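Local coordinates for protein RNA-dependent RNA Polymerase (Bombyx mori cytoplasmic polyhedrosis virus, PDB 6TZ0) that synthesises viral RNA from an RNA template, making plus strands by fully conservative transcription and probably also the complementary minus strands of the double-stranded genome, at residues S1167-T1172 against A1176-F1181; Y1139-S1144 against S1182-L1187; L874-S879 against P1015-H1020. All coordinates share one frame; numbering follows the deposited sequence.

Contact 1: S1167-T1172 against A1176-F1181; sequences SYYVST and ALYNIF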
loop_
_atom_site.group_PDB
_atom_site.type_symbol
_atom_site.label_atom_id
_atom_site.label_comp_id
_atom_site.label_asym_id
_atom_site.label_seq_id
_atom_site.Cartn_x
_atom_site.Cartn_y
_atom_site.Cartn_z
ATOM N N SER A 1167 -2.560 57.288 2.005
ATOM C CA SER A 1167 -1.469 57.867 1.234
ATOM C C SER A 1167 -0.379 56.858 0.894
ATOM O O SER A 1167 0.557 57.207 0.168
ATOM C CB SER A 1167 -0.858 59.051 1.991
ATOM O OG SER A 1167 -0.209 58.631 3.175
ATOM N N TYR A 1168 -0.468 55.627 1.398
ATOM C CA TYR A 1168 0.505 54.599 1.066
ATOM C C TYR A 1168 0.112 53.774 -0.148
ATOM O O TYR A 1168 0.968 53.095 -0.721
ATOM C CB TYR A 1168 0.716 53.649 2.243
ATOM C CG TYR A 1168 1.306 54.290 3.470
ATOM C CD1 TYR A 1168 2.592 54.803 3.454
ATOM C CD2 TYR A 1168 0.613 54.297 4.669
ATOM C CE1 TYR A 1168 3.147 55.367 4.579
ATOM C CE2 TYR A 1168 1.165 54.852 5.804
ATOM C CZ TYR A 1168 2.431 55.383 5.752
ATOM O OH TYR A 1168 2.978 55.937 6.880
ATOM N N TYR A 1169 -1.151 53.817 -0.549
ATOM C CA TYR A 1169 -1.641 53.049 -1.691
ATOM C C TYR A 1169 -1.170 53.732 -2.966
ATOM O O TYR A 1169 -1.847 54.591 -3.529
ATOM C CB TYR A 1169 -3.155 52.929 -1.631
ATOM C CG TYR A 1169 -3.626 52.070 -0.489
ATOM C CD1 TYR A 1169 -3.714 50.695 -0.624
ATOM C CD2 TYR A 1169 -3.959 52.631 0.733
ATOM C CE1 TYR A 1169 -4.137 49.904 0.421
ATOM C CE2 TYR A 1169 -4.383 51.847 1.785
ATOM C CZ TYR A 1169 -4.468 50.486 1.621
ATOM O OH TYR A 1169 -4.891 49.703 2.665
ATOM N N VAL A 1170 0.018 53.342 -3.424
ATOM C CA VAL A 1170 0.662 53.949 -4.580
ATOM C C VAL A 1170 0.821 52.976 -5.730
ATOM O O VAL A 1170 1.424 53.334 -6.750
ATOM C CB VAL A 1170 2.028 54.552 -4.204
ATOM C CG1 VAL A 1170 1.854 55.612 -3.138
ATOM C CG2 VAL A 1170 2.972 53.465 -3.733
ATOM N N SER A 1171 0.305 51.759 -5.604
ATOM C CA SER A 1171 0.390 50.790 -6.684
ATOM C C SER A 1171 -0.796 49.846 -6.592
ATOM O O SER A 1171 -1.446 49.735 -5.551
ATOM C CB SER A 1171 1.703 50.009 -6.641
ATOM O OG SER A 1171 1.739 49.029 -7.661
ATOM N N THR A 1172 -1.061 49.156 -7.701
ATOM C CA THR A 1172 -2.189 48.237 -7.792
ATOM C C THR A 1172 -2.012 46.987 -6.944
ATOM O O THR A 1172 -2.995 46.286 -6.687
ATOM C CB THR A 1172 -2.418 47.843 -9.252
ATOM O OG1 THR A 1172 -3.583 47.015 -9.351
ATOM C CG2 THR A 1172 -1.217 47.100 -9.808
ATOM N N ALA A 1176 -3.179 43.976 -1.347
ATOM C CA ALA A 1176 -2.929 42.604 -0.924
ATOM C C ALA A 1176 -1.631 42.463 -0.145
ATOM O O ALA A 1176 -1.559 41.671 0.798
ATOM C CB ALA A 1176 -2.896 41.693 -2.146
ATOM N N LEU A 1177 -0.624 43.242 -0.536
ATOM C CA LEU A 1177 0.673 43.244 0.128
ATOM C C LEU A 1177 0.564 43.725 1.569
ATOM O O LEU A 1177 1.156 43.137 2.467
ATOM C CB LEU A 1177 1.656 44.130 -0.634
ATOM C CG LEU A 1177 3.039 44.295 -0.006
ATOM C CD1 LEU A 1177 3.814 42.992 -0.071
ATOM C CD2 LEU A 1177 3.810 45.404 -0.698
ATOM N N TYR A 1178 -0.205 44.787 1.792
ATOM C CA TYR A 1178 -0.397 45.303 3.142
ATOM C C TYR A 1178 -1.317 44.397 3.950
ATOM O O TYR A 1178 -1.168 44.297 5.175
ATOM C CB TYR A 1178 -0.971 46.717 3.091
ATOM C CG TYR A 1178 -0.111 47.763 2.414
ATOM C CD1 TYR A 1178 1.254 47.581 2.236
ATOM C CD2 TYR A 1178 -0.684 48.923 1.907
ATOM C CE1 TYR A 1178 2.021 48.533 1.597
ATOM C CE2 TYR A 1178 0.074 49.876 1.264
ATOM C CZ TYR A 1178 1.426 49.674 1.112
ATOM O OH TYR A 1178 2.192 50.622 0.482
ATOM N N ASN A 1179 -2.262 43.725 3.280
ATOM C CA ASN A 1179 -3.087 42.726 3.956
ATOM C C ASN A 1179 -2.250 41.554 4.443
ATOM O O ASN A 1179 -2.485 41.026 5.533
ATOM C CB ASN A 1179 -4.187 42.224 3.025
ATOM C CG ASN A 1179 -5.261 43.248 2.788
ATOM O OD1 ASN A 1179 -5.633 43.988 3.691
ATOM N ND2 ASN A 1179 -5.788 43.278 1.575
ATOM N N ILE A 1180 -1.263 41.141 3.648
ATOM C CA ILE A 1180 -0.349 40.081 4.063
ATOM C C ILE A 1180 0.512 40.535 5.234
ATOM O O ILE A 1180 0.742 39.767 6.180
ATOM C CB ILE A 1180 0.491 39.616 2.857
ATOM C CG1 ILE A 1180 -0.378 38.777 1.923
ATOM C CG2 ILE A 1180 1.743 38.872 3.270
ATOM C CD1 ILE A 1180 0.278 38.427 0.643
ATOM N N PHE A 1181 0.984 41.792 5.194
ATOM C CA PHE A 1181 1.728 42.380 6.313
ATOM C C PHE A 1181 0.940 42.308 7.612
ATOM O O PHE A 1181 1.422 41.773 8.623
ATOM C CB PHE A 1181 2.066 43.844 6.029
ATOM C CG PHE A 1181 3.156 44.052 5.028
ATOM C CD1 PHE A 1181 3.902 42.996 4.539
ATOM C CD2 PHE A 1181 3.466 45.334 4.617
ATOM C CE1 PHE A 1181 4.909 43.215 3.632
ATOM C CE2 PHE A 1181 4.475 45.558 3.720
ATOM C CZ PHE A 1181 5.204 44.496 3.233
#

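Contact 2: Y1139-S1144 against S1182-L1187; sequences YHYVLS and SYLHIL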
loop_
_atom_site.group_PDB
_atom_site.type_symbol
_atom_site.label_atom_id
_atom_site.label_comp_id
_atom_site.label_asym_id
_atom_site.label_seq_id
_atom_site.Cartn_x
_atom_site.Cartn_y
_atom_site.Cartn_z
ATOM N N TYR A 1139 6.862 38.248 -1.753
ATOM C CA TYR A 1139 7.120 38.252 -0.318
ATOM C C TYR A 1139 7.448 36.883 0.272
ATOM O O TYR A 1139 8.275 36.816 1.186
ATOM C CB TYR A 1139 5.934 38.884 0.399
ATOM C CG TYR A 1139 6.312 39.355 1.767
ATOM C CD1 TYR A 1139 7.179 40.422 1.911
ATOM C CD2 TYR A 1139 5.808 38.753 2.909
ATOM C CE1 TYR A 1139 7.551 40.866 3.141
ATOM C CE2 TYR A 1139 6.168 39.202 4.152
ATOM C CZ TYR A 1139 7.043 40.258 4.262
ATOM O OH TYR A 1139 7.412 40.715 5.492
ATOM N N HIS A 1140 6.821 35.807 -0.220
ATOM C CA HIS A 1140 7.230 34.412 0.008
ATOM C C HIS A 1140 7.195 34.007 1.488
ATOM O O HIS A 1140 8.223 33.830 2.140
ATOM C CB HIS A 1140 8.622 34.136 -0.576
ATOM C CG HIS A 1140 8.675 34.171 -2.070
ATOM N ND1 HIS A 1140 8.910 35.328 -2.778
ATOM C CD2 HIS A 1140 8.539 33.188 -2.990
ATOM C CE1 HIS A 1140 8.911 35.058 -4.071
ATOM N NE2 HIS A 1140 8.687 33.766 -4.227
ATOM N N TYR A 1141 5.984 33.889 2.015
ATOM C CA TYR A 1141 5.791 33.241 3.305
ATOM C C TYR A 1141 5.262 31.821 3.119
ATOM O O TYR A 1141 4.764 31.456 2.054
ATOM C CB TYR A 1141 4.845 34.052 4.193
ATOM C CG TYR A 1141 3.431 34.218 3.673
ATOM C CD1 TYR A 1141 3.099 35.268 2.830
ATOM C CD2 TYR A 1141 2.422 33.351 4.059
ATOM C CE1 TYR A 1141 1.813 35.427 2.375
ATOM C CE2 TYR A 1141 1.137 33.506 3.608
ATOM C CZ TYR A 1141 0.839 34.544 2.762
ATOM O OH TYR A 1141 -0.440 34.710 2.303
ATOM N N VAL A 1142 5.387 31.014 4.176
ATOM C CA VAL A 1142 4.943 29.620 4.179
ATOM C C VAL A 1142 4.180 29.354 5.471
ATOM O O VAL A 1142 4.724 29.546 6.564
ATOM C CB VAL A 1142 6.116 28.628 4.049
ATOM C CG1 VAL A 1142 5.629 27.210 4.215
ATOM C CG2 VAL A 1142 6.817 28.755 2.709
ATOM N N LEU A 1143 2.929 28.908 5.348
ATOM C CA LEU A 1143 2.173 28.315 6.449
ATOM C C LEU A 1143 1.843 26.864 6.110
ATOM O O LEU A 1143 2.309 26.317 5.110
ATOM C CB LEU A 1143 0.884 29.081 6.757
ATOM C CG LEU A 1143 0.919 30.331 7.642
ATOM C CD1 LEU A 1143 1.715 30.073 8.909
ATOM C CD2 LEU A 1143 1.408 31.545 6.930
ATOM N N SER A 1144 1.025 26.242 6.950
ATOM C CA SER A 1144 0.650 24.847 6.791
ATOM C C SER A 1144 -0.808 24.652 7.179
ATOM O O SER A 1144 -1.326 25.374 8.035
ATOM C CB SER A 1144 1.546 23.942 7.649
ATOM O OG SER A 1144 1.179 22.581 7.528
ATOM N N SER A 1182 -0.297 42.801 7.578
ATOM C CA SER A 1182 -1.148 42.804 8.762
ATOM C C SER A 1182 -1.499 41.391 9.217
ATOM O O SER A 1182 -1.482 41.104 10.418
ATOM C CB SER A 1182 -2.404 43.613 8.469
ATOM O OG SER A 1182 -3.148 43.003 7.438
ATOM N N TYR A 1183 -1.762 40.485 8.273
ATOM C CA TYR A 1183 -2.179 39.124 8.606
ATOM C C TYR A 1183 -1.063 38.341 9.280
ATOM O O TYR A 1183 -1.277 37.701 10.321
ATOM C CB TYR A 1183 -2.639 38.422 7.330
ATOM C CG TYR A 1183 -3.034 36.978 7.483
ATOM C CD1 TYR A 1183 -4.208 36.626 8.125
ATOM C CD2 TYR A 1183 -2.261 35.971 6.931
ATOM C CE1 TYR A 1183 -4.580 35.315 8.247
ATOM C CE2 TYR A 1183 -2.623 34.658 7.047
ATOM C CZ TYR A 1183 -3.784 34.336 7.705
ATOM O OH TYR A 1183 -4.154 33.022 7.823
ATOM N N LEU A 1184 0.138 38.392 8.705
ATOM C CA LEU A 1184 1.273 37.689 9.286
ATOM C C LEU A 1184 1.709 38.303 10.609
ATOM O O LEU A 1184 2.140 37.570 11.505
ATOM C CB LEU A 1184 2.430 37.663 8.291
ATOM C CG LEU A 1184 2.550 36.506 7.297
ATOM C CD1 LEU A 1184 1.404 36.422 6.333
ATOM C CD2 LEU A 1184 3.806 36.724 6.522
ATOM N N HIS A 1185 1.578 39.627 10.770
ATOM C CA HIS A 1185 1.902 40.217 12.066
ATOM C C HIS A 1185 0.894 39.826 13.136
ATOM O O HIS A 1185 1.267 39.624 14.295
ATOM C CB HIS A 1185 1.984 41.733 11.963
ATOM C CG HIS A 1185 2.333 42.401 13.255
ATOM N ND1 HIS A 1185 1.378 42.826 14.152
ATOM C CD2 HIS A 1185 3.529 42.695 13.816
ATOM C CE1 HIS A 1185 1.969 43.369 15.200
ATOM N NE2 HIS A 1185 3.275 43.300 15.021
ATOM N N ILE A 1186 -0.384 39.729 12.778
ATOM C CA ILE A 1186 -1.384 39.389 13.779
ATOM C C ILE A 1186 -1.273 37.921 14.180
ATOM O O ILE A 1186 -1.365 37.594 15.366
ATOM C CB ILE A 1186 -2.786 39.776 13.280
ATOM C CG1 ILE A 1186 -2.906 41.297 13.280
ATOM C CG2 ILE A 1186 -3.869 39.212 14.165
ATOM C CD1 ILE A 1186 -4.062 41.815 12.492
ATOM N N LEU A 1187 -1.012 37.024 13.221
ATOM C CA LEU A 1187 -0.769 35.627 13.592
ATOM C C LEU A 1187 0.541 35.439 14.346
ATOM O O LEU A 1187 0.652 34.525 15.168
ATOM C CB LEU A 1187 -0.753 34.722 12.368
ATOM C CG LEU A 1187 -2.026 34.349 11.629
ATOM C CD1 LEU A 1187 -1.630 33.532 10.431
ATOM C CD2 LEU A 1187 -2.948 33.556 12.525
#

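Contact 3: L874-S879 against P1015-H1020; sequences LLYDVS and PADALH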
loop_
_atom_site.group_PDB
_atom_site.type_symbol
_atom_site.label_atom_id
_atom_site.label_comp_id
_atom_site.label_asym_id
_atom_site.label_seq_id
_atom_site.Cartn_x
_atom_site.Cartn_y
_atom_site.Cartn_z
ATOM N N LEU A 874 13.382 39.004 11.219
ATOM C CA LEU A 874 13.904 39.050 12.581
ATOM C C LEU A 874 15.252 39.759 12.642
ATOM O O LEU A 874 15.570 40.393 13.656
ATOM C CB LEU A 874 14.013 37.635 13.144
ATOM C CG LEU A 874 14.366 37.493 14.624
ATOM C CD1 LEU A 874 13.264 38.083 15.481
ATOM C CD2 LEU A 874 14.619 36.045 14.978
ATOM N N LEU A 875 16.034 39.688 11.557
ATOM C CA LEU A 875 17.299 40.415 11.468
ATOM C C LEU A 875 17.092 41.917 11.566
ATOM O O LEU A 875 17.927 42.627 12.135
ATOM C CB LEU A 875 17.998 40.099 10.148
ATOM C CG LEU A 875 18.422 38.678 9.797
ATOM C CD1 LEU A 875 18.950 38.652 8.371
ATOM C CD2 LEU A 875 19.463 38.174 10.764
ATOM N N TYR A 876 15.989 42.412 11.021
ATOM C CA TYR A 876 15.668 43.827 11.058
ATOM C C TYR A 876 14.897 44.206 12.308
ATOM O O TYR A 876 15.014 45.342 12.777
ATOM C CB TYR A 876 14.868 44.194 9.811
ATOM C CG TYR A 876 15.667 44.063 8.542
ATOM C CD1 TYR A 876 16.469 45.103 8.101
ATOM C CD2 TYR A 876 15.644 42.890 7.801
ATOM C CE1 TYR A 876 17.207 44.990 6.943
ATOM C CE2 TYR A 876 16.384 42.765 6.647
ATOM C CZ TYR A 876 17.163 43.821 6.225
ATOM O OH TYR A 876 17.907 43.715 5.078
ATOM N N ASP A 877 14.120 43.272 12.856
ATOM C CA ASP A 877 13.406 43.516 14.103
ATOM C C ASP A 877 14.374 43.650 15.272
ATOM O O ASP A 877 14.150 44.462 16.176
ATOM C CB ASP A 877 12.406 42.385 14.352
ATOM C CG ASP A 877 11.367 42.730 15.401
ATOM O OD1 ASP A 877 11.349 43.877 15.890
ATOM O OD2 ASP A 877 10.564 41.840 15.749
ATOM N N VAL A 878 15.463 42.873 15.269
ATOM C CA VAL A 878 16.489 43.039 16.299
ATOM C C VAL A 878 17.219 44.373 16.123
ATOM O O VAL A 878 17.605 45.017 17.108
ATOM C CB VAL A 878 17.435 41.818 16.278
ATOM C CG1 VAL A 878 18.620 41.992 17.201
ATOM C CG2 VAL A 878 16.684 40.584 16.712
ATOM N N SER A 879 17.323 44.863 14.888
ATOM C CA SER A 879 18.004 46.113 14.574
ATOM C C SER A 879 17.159 47.367 14.847
ATOM O O SER A 879 17.523 48.432 14.331
ATOM C CB SER A 879 18.451 46.110 13.111
ATOM O OG SER A 879 19.378 45.070 12.870
ATOM N N PRO A 1015 18.423 44.598 -2.567
ATOM C CA PRO A 1015 17.495 45.737 -2.680
ATOM C C PRO A 1015 16.046 45.380 -2.394
ATOM O O PRO A 1015 15.250 46.286 -2.119
ATOM C CB PRO A 1015 17.671 46.192 -4.132
ATOM C CG PRO A 1015 19.026 45.743 -4.500
ATOM C CD PRO A 1015 19.219 44.438 -3.798
ATOM N N ALA A 1016 15.686 44.101 -2.431
ATOM C CA ALA A 1016 14.303 43.666 -2.343
ATOM C C ALA A 1016 13.814 43.457 -0.919
ATOM O O ALA A 1016 12.602 43.361 -0.713
ATOM C CB ALA A 1016 14.111 42.372 -3.137
ATOM N N ASP A 1017 14.700 43.388 0.074
ATOM C CA ASP A 1017 14.249 43.175 1.442
ATOM C C ASP A 1017 13.990 44.484 2.184
ATOM O O ASP A 1017 14.051 44.515 3.417
ATOM C CB ASP A 1017 15.222 42.261 2.205
ATOM C CG ASP A 1017 16.614 42.844 2.393
ATOM O OD1 ASP A 1017 16.910 43.970 1.962
ATOM O OD2 ASP A 1017 17.448 42.139 2.996
ATOM N N ALA A 1018 13.724 45.566 1.449
ATOM C CA ALA A 1018 13.150 46.762 2.045
ATOM C C ALA A 1018 11.690 46.560 2.407
ATOM O O ALA A 1018 11.140 47.348 3.181
ATOM C CB ALA A 1018 13.288 47.949 1.094
ATOM N N LEU A 1019 11.058 45.512 1.870
ATOM C CA LEU A 1019 9.678 45.186 2.196
ATOM C C LEU A 1019 9.508 44.669 3.616
ATOM O O LEU A 1019 8.373 44.580 4.086
ATOM C CB LEU A 1019 9.132 44.148 1.219
ATOM C CG LEU A 1019 8.956 44.586 -0.233
ATOM C CD1 LEU A 1019 8.472 43.435 -1.086
ATOM C CD2 LEU A 1019 7.999 45.761 -0.323
ATOM N N HIS A 1020 10.590 44.318 4.309
ATOM C CA HIS A 1020 10.454 43.933 5.705
ATOM C C HIS A 1020 10.271 45.125 6.631
ATOM O O HIS A 1020 9.912 44.929 7.792
ATOM C CB HIS A 1020 11.668 43.131 6.183
ATOM C CG HIS A 1020 11.871 41.840 5.457
ATOM N ND1 HIS A 1020 12.764 41.708 4.419
ATOM C CD2 HIS A 1020 11.275 40.633 5.593
ATOM C CE1 HIS A 1020 12.728 40.471 3.962
ATOM N NE2 HIS A 1020 11.830 39.797 4.655
#

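Contact 1: S1167-T1172 against A1176-F1181
The phenol of Tyr-1178 reaches from its helix to the loop 1167-1172 and makes the polar bond of the contact. Its OH donates to the backbone O of Tyr-1168 at 3.0 Å. The hydroxyl does not sit on a carbonyl lone pair. It lies above the carbonyl plane, 52° out of it, while the carbonyl oxygen itself lies in the plane of the Tyr-1178 ring, at its edge.

The aromatic part is a T-shaped pair. The CD2-CE2 edge of Tyr-1178 points at one face of the Tyr-1169 ring, toward its rim. The planes are 67° apart and the centroids of the two rings are 5.5 Å apart. The nearest atoms are Tyr-1169 CE1 and Tyr-1178 CD2, at 3.9 Å.

Apolar packing adds Tyr-1168 CB, which lies 4.0 Å from Tyr-1178 CE2. The rest of the Tyr-1168 side chain turns from the helix; the side chain touches Ile-1207 and Leu-1202. Tyr-1169 centres an inverse gamma turn, and the carbonyl before it and its own ring both meet the one phenol.

The chemistry implies that the buried ring of Tyr-1178 is probably restrained at both its hydroxyl, by a backbone acceptor, and its edge, by an aromatic face.

Contact 2: Y1139-S1144 against S1182-L1187
The short strand 1141-1142, half of a two-stranded antiparallel sheet with 867-868, packs here on the C-terminal half of helix 1174-1188. The contact is buried and apolar, and Leu-1184 carries the helix side of it.

The two methyl branches of Leu-1184 do different work. CD1 stands over the centre of the Tyr-1141 ring in a CH-pi contact. It is 3.8 Å from the centroid of that ring and only 3° off the ring normal. All six carbons of the ring are therefore nearly equally far from this methyl. CD2 lies further back toward the root of the same tyrosine, 3.7 Å from Tyr-1141 CB. It also meets the edge of a second ring, 4.2 Å from Tyr-1139 CE2. The leucine is thus fitted to a face of one tyrosine and to an edge of the other.

Torsions explain the turn of the Tyr-1141 ring. Its CG stands between the backbone N and the carbonyl carbon (chi1 63°), and with chi2 at -88° a flat face is presented to the leucine. The polar end of Tyr-1139 is engaged elsewhere, as its OH bonds to the OH of Tyr-1022.

Several elements surround the contact. Tyr-1141 also takes part in a cation-pi pair with Arg-1080, at the end of helix 1074-1080. Tyr-870, in the loop after strand 867-868, touches both Tyr-1139 and Leu-1184. Further round helix 1174-1188, Ile-1186 packs on strand 1162-1163 and on helix 1054-1062.

Contact 3: L874-S879 against P1015-H1020
Tyr-876 of helix 873-878 meets Asp-1017 and His-1020 in the loop that leads from helix 996-1004 to strand 1022-1027. This is a buried helix-to-loop contact in the C-terminal region of the polymerase.

Leu-875 packs its side chain on Leu-897, and its carbonyl O accepts a bond of 2.9 Å from Ser-879 OG. Tyr-876 follows and bridges to the loop. With CG beside the backbone N, its ring extends toward 1015-1020. The hydroxyl OH donates to Asp-1017 OD2 at 2.7 Å. It comes from above the carboxylate plane, 61° out of it, and the ring and carboxylate planes are 84° apart. Tyr-876 also lies near His-1020. The two rings are almost parallel, at 9°, but displaced with little overlap, so this is not a full stack. Here the nearest atoms are Tyr-876 CD2 and His-1020 CB, at 4.3 Å. Asp-877 turns to other partners and forms a salt bridge with Arg-852. Ser-879 also uses its OG in a hydrogen bond with the backbone N of Asp-893.

Asp-1017 OD2 has a second partner, the NE of Arg-872, in a salt bridge. One carboxylate oxygen is thus held by a phenol and a guanidinium, which would probably favour its charged form. Within the loop, His-1020 ND1 donates to the backbone O of Asp-1017 at 3.2 Å, with that oxygen close to the imidazole plane.

All three contacts lie in the C-terminal region, on the same side of the chain's centre and away from the annotated sites. They are about 15 to 17 Å apart, centre to centre. Contact 3 closes first along the chain. Contact 1 then falls inside the loop closed by contact 2. Contacts 1 and 2 use successive parts of helix 1174-1188, and Ile-1180 of contact 1 packs on Tyr-1141 and Tyr-1139 of contact 2. Leu-1019 of contact 3 touches Leu-1177 and Phe-1181 of contact 1. Tyr-1139 also packs near Leu-1019 and His-1020. The three contacts therefore form one continuous packed region, joining parts of the chain distant in sequence around helix 1174-1188.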